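Local coordinates for pesticidial crystal protein CRY2AA (Bacillus thuringiensis serovar kurstaki, PDB 1I5P) that promotes colloid-osmotic lysis of midgut epithelial cells, to which it binds, in dipteran and lepidopteran larvae, at residues 264-269 and 624-629; 306-311 and 423-428; 324-329 and 386-391; 526-531 and 609-614. All blocks are in the same frame, centred on the assembly; numbering follows the deposited sequence.

Contact 1. Residues 264-269 and 624-629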
loop_
_atom_site.group_PDB
_atom_site.type_symbol
_atom_site.label_atom_id
_atom_site.label_comp_id
_atom_site.label_asym_id
_atom_site.label_seq_id
_atom_site.Cartn_x
_atom_site.Cartn_y
_atom_site.Cartn_z
ATOM N N TYR A 264 17.922 -2.108 5.760
ATOM C CA TYR A 264 18.062 -3.491 5.301
ATOM C C TYR A 264 18.548 -3.588 3.859
ATOM O O TYR A 264 18.374 -2.664 3.064
ATOM C CB TYR A 264 16.725 -4.239 5.416
ATOM C CG TYR A 264 16.253 -4.469 6.833
ATOM C CD1 TYR A 264 15.178 -3.750 7.355
ATOM C CD2 TYR A 264 16.907 -5.381 7.667
ATOM C CE1 TYR A 264 14.764 -3.929 8.679
ATOM C CE2 TYR A 264 16.505 -5.562 8.991
ATOM C CZ TYR A 264 15.438 -4.833 9.489
ATOM O OH TYR A 264 15.076 -4.978 10.806
ATOM N N GLN A 265 19.161 -4.719 3.530
ATOM C CA GLN A 265 19.641 -4.980 2.180
ATOM C C GLN A 265 19.114 -6.335 1.760
ATOM O O GLN A 265 18.999 -7.246 2.581
ATOM C CB GLN A 265 21.169 -5.018 2.118
ATOM C CG GLN A 265 21.844 -3.672 2.329
ATOM C CD GLN A 265 23.355 -3.792 2.281
ATOM O OE1 GLN A 265 23.971 -3.653 1.222
ATOM N NE2 GLN A 265 23.959 -4.062 3.431
ATOM N N SER A 266 18.805 -6.466 0.477
ATOM C CA SER A 266 18.310 -7.719 -0.069
ATOM C C SER A 266 17.038 -8.133 0.670
ATOM O O SER A 266 16.915 -9.261 1.152
ATOM C CB SER A 266 19.390 -8.798 0.072
ATOM O OG SER A 266 19.146 -9.893 -0.786
ATOM N N LEU A 267 16.096 -7.201 0.764
ATOM C CA LEU A 267 14.827 -7.454 1.426
ATOM C C LEU A 267 13.697 -7.134 0.461
ATOM O O LEU A 267 13.428 -5.966 0.161
ATOM C CB LEU A 267 14.687 -6.575 2.665
ATOM C CG LEU A 267 13.353 -6.735 3.392
ATOM C CD1 LEU A 267 13.200 -8.182 3.843
ATOM C CD2 LEU A 267 13.287 -5.792 4.578
ATOM N N MET A 268 13.044 -8.178 -0.032
ATOM C CA MET A 268 11.943 -8.005 -0.962
ATOM C C MET A 268 10.669 -7.663 -0.188
ATOM O O MET A 268 10.159 -8.482 0.568
ATOM C CB MET A 268 11.722 -9.289 -1.767
ATOM C CG MET A 268 10.556 -9.211 -2.741
ATOM S SD MET A 268 10.102 -10.820 -3.447
ATOM C CE MET A 268 9.042 -11.474 -2.155
ATOM N N VAL A 269 10.175 -6.446 -0.356
ATOM C CA VAL A 269 8.952 -6.032 0.313
ATOM C C VAL A 269 7.846 -6.663 -0.527
ATOM O O VAL A 269 7.526 -6.169 -1.609
ATOM C CB VAL A 269 8.833 -4.494 0.301
ATOM C CG1 VAL A 269 7.533 -4.056 0.951
ATOM C CG2 VAL A 269 10.028 -3.891 1.023
ATOM N N PHE A 624 12.208 -11.660 6.753
ATOM C CA PHE A 624 13.277 -12.647 6.720
ATOM C C PHE A 624 14.442 -11.978 6.007
ATOM O O PHE A 624 14.319 -11.542 4.858
ATOM C CB PHE A 624 12.836 -13.900 5.964
ATOM C CG PHE A 624 11.666 -14.599 6.591
ATOM C CD1 PHE A 624 10.380 -14.117 6.412
ATOM C CD2 PHE A 624 11.855 -15.723 7.389
ATOM C CE1 PHE A 624 9.292 -14.741 7.016
ATOM C CE2 PHE A 624 10.766 -16.358 8.003
ATOM C CZ PHE A 624 9.486 -15.860 7.812
ATOM N N VAL A 625 15.568 -11.893 6.701
ATOM C CA VAL A 625 16.748 -11.246 6.160
ATOM C C VAL A 625 17.916 -12.226 6.089
ATOM O O VAL A 625 18.107 -13.039 6.994
ATOM C CB VAL A 625 17.126 -10.039 7.053
ATOM C CG1 VAL A 625 18.303 -9.287 6.460
ATOM C CG2 VAL A 625 15.909 -9.122 7.205
ATOM N N PRO A 626 18.703 -12.175 5.002
ATOM C CA PRO A 626 19.842 -13.083 4.884
ATOM C C PRO A 626 20.679 -12.958 6.144
ATOM O O PRO A 626 20.975 -11.848 6.602
ATOM C CB PRO A 626 20.538 -12.577 3.632
ATOM C CG PRO A 626 19.359 -12.197 2.774
ATOM C CD PRO A 626 18.542 -11.390 3.766
ATOM N N THR A 627 21.043 -14.103 6.707
ATOM C CA THR A 627 21.808 -14.157 7.950
ATOM C C THR A 627 23.104 -13.350 7.994
ATOM O O THR A 627 23.525 -12.914 9.061
ATOM C CB THR A 627 22.136 -15.622 8.316
ATOM O OG1 THR A 627 23.089 -16.148 7.384
ATOM C CG2 THR A 627 20.872 -16.470 8.255
ATOM N N ASN A 628 23.740 -13.147 6.848
ATOM C CA ASN A 628 24.992 -12.403 6.821
ATOM C C ASN A 628 24.818 -10.936 6.449
ATOM O O ASN A 628 25.783 -10.257 6.104
ATOM C CB ASN A 628 25.974 -13.077 5.858
ATOM C CG ASN A 628 25.367 -13.343 4.491
ATOM O OD1 ASN A 628 24.148 -13.265 4.313
ATOM N ND2 ASN A 628 26.215 -13.680 3.521
ATOM N N LEU A 629 23.587 -10.445 6.535
ATOM C CA LEU A 629 23.306 -9.052 6.208
ATOM C C LEU A 629 22.617 -8.358 7.370
ATOM O O LEU A 629 21.407 -8.121 7.340
ATOM C CB LEU A 629 22.427 -8.958 4.956
ATOM C CG LEU A 629 23.012 -9.500 3.647
ATOM C CD1 LEU A 629 21.999 -9.308 2.528
ATOM C CD2 LEU A 629 24.312 -8.771 3.318
HETATM O O HOH W 1 19.875 -6.372 5.696
#

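Contact 2. Residues 306-311 and 423-428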
loop_
_atom_site.group_PDB
_atom_site.type_symbol
_atom_site.label_atom_id
_atom_site.label_comp_id
_atom_site.label_asym_id
_atom_site.label_seq_id
_atom_site.Cartn_x
_atom_site.Cartn_y
_atom_site.Cartn_z
ATOM N N TYR A 306 -7.536 -14.003 2.712
ATOM C CA TYR A 306 -8.063 -15.026 1.819
ATOM C C TYR A 306 -7.827 -14.647 0.361
ATOM O O TYR A 306 -7.459 -13.507 0.057
ATOM C CB TYR A 306 -9.561 -15.234 2.063
ATOM C CG TYR A 306 -9.854 -16.034 3.311
ATOM C CD1 TYR A 306 -9.915 -15.418 4.558
ATOM C CD2 TYR A 306 -10.003 -17.420 3.251
ATOM C CE1 TYR A 306 -10.110 -16.162 5.720
ATOM C CE2 TYR A 306 -10.197 -18.173 4.404
ATOM C CZ TYR A 306 -10.249 -17.542 5.632
ATOM O OH TYR A 306 -10.425 -18.306 6.760
ATOM N N ILE A 307 -8.034 -15.607 -0.535
ATOM C CA ILE A 307 -7.844 -15.372 -1.960
ATOM C C ILE A 307 -9.171 -15.045 -2.634
ATOM O O ILE A 307 -10.055 -15.896 -2.756
ATOM C CB ILE A 307 -7.180 -16.588 -2.632
ATOM C CG1 ILE A 307 -5.778 -16.780 -2.034
ATOM C CG2 ILE A 307 -7.110 -16.395 -4.141
ATOM C CD1 ILE A 307 -5.019 -17.968 -2.574
ATOM N N LEU A 308 -9.297 -13.788 -3.054
ATOM C CA LEU A 308 -10.499 -13.270 -3.706
ATOM C C LEU A 308 -10.899 -14.085 -4.924
ATOM O O LEU A 308 -10.106 -14.277 -5.846
ATOM C CB LEU A 308 -10.271 -11.811 -4.118
ATOM C CG LEU A 308 -11.414 -11.062 -4.812
ATOM C CD1 LEU A 308 -12.606 -10.962 -3.868
ATOM C CD2 LEU A 308 -10.944 -9.664 -5.225
ATOM N N SER A 309 -12.146 -14.538 -4.928
ATOM C CA SER A 309 -12.667 -15.341 -6.024
ATOM C C SER A 309 -13.638 -14.540 -6.883
ATOM O O SER A 309 -13.577 -14.582 -8.111
ATOM C CB SER A 309 -13.381 -16.574 -5.470
ATOM O OG SER A 309 -13.925 -17.347 -6.522
ATOM N N GLY A 310 -14.534 -13.811 -6.226
ATOM C CA GLY A 310 -15.509 -13.017 -6.948
ATOM C C GLY A 310 -16.587 -12.439 -6.051
ATOM O O GLY A 310 -16.387 -12.263 -4.852
ATOM N N ILE A 311 -17.738 -12.135 -6.631
ATOM C CA ILE A 311 -18.843 -11.585 -5.858
ATOM C C ILE A 311 -20.159 -12.133 -6.372
ATOM O O ILE A 311 -20.241 -12.657 -7.485
ATOM C CB ILE A 311 -18.929 -10.036 -5.970
ATOM C CG1 ILE A 311 -19.272 -9.647 -7.412
ATOM C CG2 ILE A 311 -17.611 -9.391 -5.548
ATOM C CD1 ILE A 311 -19.709 -8.206 -7.574
ATOM N N ILE A 423 -6.242 -6.230 -7.622
ATOM C CA ILE A 423 -7.381 -6.055 -6.746
ATOM C C ILE A 423 -7.383 -7.333 -5.912
ATOM O O ILE A 423 -7.882 -8.366 -6.350
ATOM C CB ILE A 423 -8.694 -5.932 -7.539
ATOM C CG1 ILE A 423 -8.709 -4.607 -8.310
ATOM C CG2 ILE A 423 -9.885 -6.005 -6.588
ATOM C CD1 ILE A 423 -9.906 -4.440 -9.223
ATOM N N ARG A 424 -6.786 -7.264 -4.726
ATOM C CA ARG A 424 -6.708 -8.419 -3.843
ATOM C C ARG A 424 -7.915 -8.578 -2.930
ATOM O O ARG A 424 -8.030 -9.567 -2.212
ATOM C CB ARG A 424 -5.428 -8.361 -3.011
ATOM C CG ARG A 424 -4.159 -8.552 -3.840
ATOM C CD ARG A 424 -4.167 -9.883 -4.581
ATOM N NE ARG A 424 -2.973 -10.038 -5.407
ATOM C CZ ARG A 424 -2.791 -11.012 -6.292
ATOM N NH1 ARG A 424 -3.727 -11.936 -6.475
ATOM N NH2 ARG A 424 -1.674 -11.050 -7.006
ATOM N N ASN A 425 -8.808 -7.600 -2.942
ATOM C CA ASN A 425 -10.015 -7.698 -2.136
ATOM C C ASN A 425 -11.080 -6.753 -2.657
ATOM O O ASN A 425 -10.780 -5.768 -3.332
ATOM C CB ASN A 425 -9.733 -7.398 -0.656
ATOM C CG ASN A 425 -10.833 -7.927 0.265
ATOM O OD1 ASN A 425 -11.649 -8.750 -0.138
ATOM N ND2 ASN A 425 -10.846 -7.463 1.508
ATOM N N ILE A 426 -12.332 -7.077 -2.360
ATOM C CA ILE A 426 -13.457 -6.251 -2.765
ATOM C C ILE A 426 -14.343 -6.073 -1.543
ATOM O O ILE A 426 -14.478 -6.979 -0.720
ATOM C CB ILE A 426 -14.279 -6.908 -3.894
ATOM C CG1 ILE A 426 -13.440 -6.971 -5.176
ATOM C CG2 ILE A 426 -15.557 -6.116 -4.144
ATOM C CD1 ILE A 426 -14.087 -7.754 -6.303
ATOM N N SER A 427 -14.927 -4.892 -1.413
ATOM C CA SER A 427 -15.813 -4.614 -0.303
ATOM C C SER A 427 -16.898 -3.709 -0.848
ATOM O O SER A 427 -17.129 -3.668 -2.054
ATOM C CB SER A 427 -15.053 -3.924 0.830
ATOM O OG SER A 427 -15.829 -3.878 2.014
ATOM N N GLY A 428 -17.563 -2.979 0.031
ATOM C CA GLY A 428 -18.615 -2.092 -0.423
ATOM C C GLY A 428 -19.392 -1.517 0.737
ATOM O O GLY A 428 -19.198 -1.915 1.888
HETATM O O HOH W 2 -7.048 -12.049 -2.473
#

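Contact 3. Residues 324-329 and 386-391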
loop_
_atom_site.group_PDB
_atom_site.type_symbol
_atom_site.label_atom_id
_atom_site.label_comp_id
_atom_site.label_asym_id
_atom_site.label_seq_id
_atom_site.Cartn_x
_atom_site.Cartn_y
_atom_site.Cartn_z
ATOM N N GLY A 324 -48.590 10.598 -15.922
ATOM C CA GLY A 324 -48.762 12.000 -15.598
ATOM C C GLY A 324 -48.818 12.864 -16.839
ATOM O O GLY A 324 -48.858 14.088 -16.744
ATOM N N GLY A 325 -48.813 12.226 -18.006
ATOM C CA GLY A 325 -48.879 12.965 -19.254
ATOM C C GLY A 325 -47.561 13.093 -19.990
ATOM O O GLY A 325 -47.539 13.401 -21.183
ATOM N N LEU A 326 -46.461 12.860 -19.280
ATOM C CA LEU A 326 -45.135 12.959 -19.882
ATOM C C LEU A 326 -44.856 11.795 -20.815
ATOM O O LEU A 326 -45.430 10.713 -20.673
ATOM C CB LEU A 326 -44.050 13.006 -18.799
ATOM C CG LEU A 326 -43.918 14.283 -17.965
ATOM C CD1 LEU A 326 -42.940 14.039 -16.826
ATOM C CD2 LEU A 326 -43.456 15.445 -18.844
ATOM N N PRO A 327 -43.968 12.010 -21.795
ATOM C CA PRO A 327 -43.618 10.956 -22.751
ATOM C C PRO A 327 -42.426 10.138 -22.219
ATOM O O PRO A 327 -42.074 10.246 -21.042
ATOM C CB PRO A 327 -43.300 11.752 -24.014
ATOM C CG PRO A 327 -42.617 12.971 -23.465
ATOM C CD PRO A 327 -43.368 13.305 -22.176
ATOM N N GLY A 328 -41.819 9.316 -23.073
ATOM C CA GLY A 328 -40.679 8.515 -22.649
ATOM C C GLY A 328 -40.905 7.670 -21.405
ATOM O O GLY A 328 -42.041 7.311 -21.084
ATOM N N SER A 329 -39.821 7.356 -20.698
ATOM C CA SER A 329 -39.907 6.538 -19.494
ATOM C C SER A 329 -38.723 6.758 -18.551
ATOM O O SER A 329 -37.892 7.638 -18.775
ATOM C CB SER A 329 -39.988 5.060 -19.884
ATOM O OG SER A 329 -40.230 4.244 -18.754
ATOM N N GLY A 386 -34.389 12.506 -24.991
ATOM C CA GLY A 386 -35.747 12.790 -25.419
ATOM C C GLY A 386 -36.324 14.010 -24.730
ATOM O O GLY A 386 -35.739 15.093 -24.777
ATOM N N VAL A 387 -37.470 13.837 -24.081
ATOM C CA VAL A 387 -38.126 14.936 -23.382
ATOM C C VAL A 387 -38.145 14.706 -21.870
ATOM O O VAL A 387 -37.902 15.628 -21.091
ATOM C CB VAL A 387 -39.586 15.125 -23.871
ATOM C CG1 VAL A 387 -39.793 16.551 -24.352
ATOM C CG2 VAL A 387 -39.897 14.142 -24.990
ATOM N N ALA A 388 -38.430 13.475 -21.459
ATOM C CA ALA A 388 -38.487 13.153 -20.039
ATOM C C ALA A 388 -37.953 11.758 -19.738
ATOM O O ALA A 388 -38.254 11.182 -18.690
ATOM C CB ALA A 388 -39.916 13.281 -19.539
ATOM N N THR A 389 -37.164 11.212 -20.657
ATOM C CA THR A 389 -36.594 9.886 -20.468
ATOM C C THR A 389 -35.260 9.997 -19.739
ATOM O O THR A 389 -34.410 10.806 -20.110
ATOM C CB THR A 389 -36.359 9.178 -21.818
ATOM O OG1 THR A 389 -37.618 8.956 -22.468
ATOM C CG2 THR A 389 -35.656 7.845 -21.606
ATOM N N SER A 390 -35.087 9.188 -18.698
ATOM C CA SER A 390 -33.850 9.183 -17.926
ATOM C C SER A 390 -33.456 7.754 -17.581
ATOM O O SER A 390 -34.284 6.836 -17.618
ATOM C CB SER A 390 -34.010 9.981 -16.633
ATOM O OG SER A 390 -34.800 9.266 -15.700
ATOM N N THR A 391 -32.183 7.575 -17.239
ATOM C CA THR A 391 -31.666 6.265 -16.885
ATOM C C THR A 391 -30.615 6.366 -15.790
ATOM O O THR A 391 -29.537 6.920 -15.994
ATOM C CB THR A 391 -31.042 5.566 -18.104
ATOM O OG1 THR A 391 -32.061 5.314 -19.081
ATOM C CG2 THR A 391 -30.403 4.248 -17.694
#

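Contact 4. Residues 526-531 and 609-614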
loop_
_atom_site.group_PDB
_atom_site.type_symbol
_atom_site.label_atom_id
_atom_site.label_comp_id
_atom_site.label_asym_id
_atom_site.label_seq_id
_atom_site.Cartn_x
_atom_site.Cartn_y
_atom_site.Cartn_z
ATOM N N GLU A 526 -5.411 -7.492 21.307
ATOM C CA GLU A 526 -5.899 -6.896 22.545
ATOM C C GLU A 526 -6.112 -7.952 23.617
ATOM O O GLU A 526 -6.338 -7.626 24.780
ATOM C CB GLU A 526 -7.203 -6.137 22.290
ATOM C CG GLU A 526 -7.013 -4.858 21.495
ATOM C CD GLU A 526 -8.306 -4.094 21.290
ATOM O OE1 GLU A 526 -9.315 -4.434 21.939
ATOM O OE2 GLU A 526 -8.309 -3.140 20.483
ATOM N N GLN A 527 -6.042 -9.217 23.216
ATOM C CA GLN A 527 -6.210 -10.327 24.143
ATOM C C GLN A 527 -4.906 -11.105 24.268
ATOM O O GLN A 527 -4.293 -11.482 23.269
ATOM C CB GLN A 527 -7.333 -11.252 23.664
ATOM C CG GLN A 527 -7.432 -12.557 24.439
ATOM C CD GLN A 527 -8.754 -13.261 24.227
ATOM O OE1 GLN A 527 -9.500 -12.945 23.298
ATOM N NE2 GLN A 527 -9.050 -14.232 25.082
ATOM N N SER A 528 -4.485 -11.341 25.504
ATOM C CA SER A 528 -3.250 -12.064 25.754
ATOM C C SER A 528 -3.348 -13.505 25.245
ATOM O O SER A 528 -4.439 -14.062 25.122
ATOM C CB SER A 528 -2.929 -12.042 27.253
ATOM O OG SER A 528 -1.585 -12.413 27.495
ATOM N N ASN A 529 -2.197 -14.091 24.933
ATOM C CA ASN A 529 -2.120 -15.457 24.427
ATOM C C ASN A 529 -2.831 -15.648 23.086
ATOM O O ASN A 529 -3.561 -16.624 22.870
ATOM C CB ASN A 529 -2.673 -16.446 25.455
ATOM C CG ASN A 529 -2.292 -17.877 25.139
ATOM O OD1 ASN A 529 -1.340 -18.130 24.394
ATOM N ND2 ASN A 529 -3.020 -18.825 25.717
ATOM N N THR A 530 -2.611 -14.702 22.181
ATOM C CA THR A 530 -3.188 -14.780 20.850
ATOM C C THR A 530 -2.087 -15.303 19.938
ATOM O O THR A 530 -0.942 -14.857 20.011
ATOM C CB THR A 530 -3.644 -13.393 20.340
ATOM O OG1 THR A 530 -4.702 -12.898 21.172
ATOM C CG2 THR A 530 -4.143 -13.489 18.901
ATOM N N THR A 531 -2.434 -16.263 19.093
ATOM C CA THR A 531 -1.473 -16.838 18.169
ATOM C C THR A 531 -1.902 -16.587 16.737
ATOM O O THR A 531 -3.053 -16.829 16.370
ATOM C CB THR A 531 -1.328 -18.361 18.374
ATOM O OG1 THR A 531 -0.727 -18.614 19.651
ATOM C CG2 THR A 531 -0.462 -18.966 17.279
ATOM N N VAL A 609 1.665 -14.162 21.264
ATOM C CA VAL A 609 1.946 -12.990 22.066
ATOM C C VAL A 609 1.258 -12.996 23.419
ATOM O O VAL A 609 0.057 -13.253 23.530
ATOM C CB VAL A 609 1.554 -11.698 21.312
ATOM C CG1 VAL A 609 1.800 -10.481 22.198
ATOM C CG2 VAL A 609 2.357 -11.585 20.024
ATOM N N THR A 610 2.049 -12.711 24.444
ATOM C CA THR A 610 1.566 -12.639 25.810
ATOM C C THR A 610 1.544 -11.158 26.153
ATOM O O THR A 610 2.572 -10.489 26.060
ATOM C CB THR A 610 2.529 -13.355 26.779
ATOM O OG1 THR A 610 2.646 -14.733 26.405
ATOM C CG2 THR A 610 2.017 -13.261 28.207
ATOM N N LEU A 611 0.378 -10.640 26.526
ATOM C CA LEU A 611 0.262 -9.229 26.878
ATOM C C LEU A 611 0.466 -9.070 28.376
ATOM O O LEU A 611 -0.489 -8.921 29.135
ATOM C CB LEU A 611 -1.114 -8.688 26.481
ATOM C CG LEU A 611 -1.445 -8.704 24.989
ATOM C CD1 LEU A 611 -2.823 -8.096 24.780
ATOM C CD2 LEU A 611 -0.390 -7.926 24.206
ATOM N N ASN A 612 1.724 -9.111 28.794
ATOM C CA ASN A 612 2.064 -8.986 30.200
ATOM C C ASN A 612 1.407 -7.772 30.850
ATOM O O ASN A 612 0.688 -7.907 31.842
ATOM C CB ASN A 612 3.584 -8.910 30.362
ATOM C CG ASN A 612 4.293 -10.102 29.741
ATOM O OD1 ASN A 612 4.935 -9.981 28.700
ATOM N ND2 ASN A 612 4.173 -11.260 30.377
ATOM N N SER A 613 1.644 -6.589 30.288
ATOM C CA SER A 613 1.076 -5.363 30.837
ATOM C C SER A 613 -0.420 -5.183 30.577
ATOM O O SER A 613 -1.051 -4.302 31.155
ATOM C CB SER A 613 1.835 -4.150 30.298
ATOM O OG SER A 613 3.157 -4.103 30.807
ATOM N N GLY A 614 -0.994 -6.012 29.716
ATOM C CA GLY A 614 -2.408 -5.874 29.427
ATOM C C GLY A 614 -2.635 -4.898 28.285
ATOM O O GLY A 614 -3.732 -4.820 27.725
HETATM O O HOH W 3 -5.318 -5.412 25.753
#

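Contact 1. Residues 264-269 and 624-629
V625 packs against the ring of Y264 and, more distantly, the tip of L267, in the tightly filled, buried part of this contact. Its CG2, anti to the carbonyl carbon, comes obliquely to within 3.9 Å of Y264 CD2, and the two side chains cross at about a right angle. Tyrosine suits the place: its ring gives the valine an apolar flank, while its OH bonds to D589. Beside it, L267 CD1 rests 3.7 Å from F624 O. S266 is small: its CB takes L629 CD1 at 3.6 Å, while OG turns anti to its own N. The same L629 CD1 lies 3.6 Å from Q265 O, and P626 lays its CD 3.7 Å from S266 O.

The backbone of L629, a partly exposed residue that closes a type I turn with P626, is held more loosely. No direct hydrogen bond joins the segments; water 1 accepts from Q265 N at 2.8 Å and lies 2.8 Å from L629 O, to which it can donate. The segment 264-269, following the last helix of the bundle, lies beside the final strand of the jelly roll, both bordering strand 493-496, an interdomain seam consistent with the three-domain delta-endotoxin fold.

Contact 2. Residues 306-311 and 423-428
L308 reaches from strand 308-311 onto I423, R424, N425 and I426, where two sheets of the beta-prism domain lie face against face. The short strand axes approach to 7.2 Å with N-to-C directions 35° apart, and no hydrogen bond runs directly between the segments, so side chains and one water make the join. L308 can be followed outward. CB sits 3.7 Å from R424 O. CG is anti to the backbone N (chi1 -179°), which carries the branch toward the other strand. CD1 faces I426 N more distantly, whereas CD2 lies closest to I423 O at 3.5 Å, with I426 CG1 at 3.7 Å and I423 CG2 at 4.0 Å. A branched, flexible leucine suits this uneven floor of backbone and aliphatic carbons. Farther along, I311 CG2 meets I426 CD1 at 4.0 Å, the two side chains crossing at about a right angle. Classic beta bulges lie in both strands, at S309 and G310 facing N341 and at R424 and N425 facing V467. The N425 amide is held by Y342 OH at OD1 and V302 O at ND2. Water 2 ties the backbones, accepting from L308 N and donating to Y306 O and, at 2.7 Å, to R424 O.

Contact 3. Residues 324-329 and 386-391
S329 O is gripped by two neighbours on the 386-391 segment. S390 N donates to it at 3.2 Å, in the plane of the carbonyl and with an N-H...O angle of 151°, while T389 CA approaches it at 3.1 Å in a CA-H...O contact. The amide of the same serine is also taken, for S329 N donates to T389 OG1 at 3.2 Å. Threonine suits this position: with OG1 anti to the carbonyl carbon (chi1 -64°) the hydroxyl accepts the amide, and CG2 lies beside S329 O. OG1 also comes 3.1 Å from G328 CA, leaving no room there for a CB, which suits glycine. The positive phi of G328 favours glycine as well.

Beyond the polar pair the contact turns apolar and exposed. A388 CB, a single methyl, faces both L326 CD1, at 4.1 Å, and P327 CD, at 4.3 Å. P327 crosses V387 at about a right angle; their modelled separation, CG to CG2, is tighter than normal packing, and with V387 chi1 (-124°) near eclipsed that detail is doubtful. N322 reaches the join too, its ND2 bonding P327 O and, weakly, A388 O.

The segment 324-329 lies in the connection from strand 308-321 to strand 329-342, at a remote end of the beta-prism domain. Here S390, bonded to both S329 and T331, sets strand 389-393 parallel to strand 329-342, while on its other side strand 381-385 runs antiparallel to it.

Contact 4. Residues 526-531 and 609-614
T530 and V609 form an antiparallel hydrogen-bonded pair, and backbone bonds make up the first group. V609 N donates to T530 O at 3.0 Å and 165°, a nearly straight bond. The return is divided: V609 O receives weak bonds from both N529 N, at 2.8 Å, and T530 N, at 3.3 Å. N529 and T530 both face V609, and with N529 left-handed (phi 63°), a conformation asparagine tolerates well, this is a G1 beta bulge. N529 OD1 bonds to N608.

The bulge lies where strand 530-537 begins, beside the end of strand 602-610, in the C-terminal jelly-roll beta sandwich. A second group joins hydroxyls to backbone. S528 OG, anti to its own N (chi1 -164°), accepts from L611 N at 2.8 Å; a short serine reaches the amide just as the partner strand ends. T530 OG1 bonds to Q527 O at 2.6 Å, tying back the turn ahead of its strand, and also to N506.

Van der Waals contact belongs chiefly to L611, the centre of an inverse gamma turn. Its CD1 lies 3.5 Å from E526 C, on the carbonyl group, and its side chain, like that of V609, also touches F617. Water closes the far end: water 3 donates to E526 O and G614 O, each at 2.6 Å.

Contacts 1 and 2 are buried, contact 4 is partly so, and contact 3 lies on the surface, with its centre about 66 Å from that of contact 1 and across the centre of the chain. Contacts 2 and 3 reach the same sheet of the beta prism, one in its packed interior and the other at its exposed tip. Contacts 1 and 4 use consecutive strands of the jelly roll, 617-626 and 602-610. The chemistry follows the place: contacts 1 and 2 have no direct hydrogen bonds between their segments, whereas contacts 3 and 4 pair strands through backbone bonds, supplemented by a threonine or serine hydroxyl. A bridging water serves contacts 1, 2 and 4.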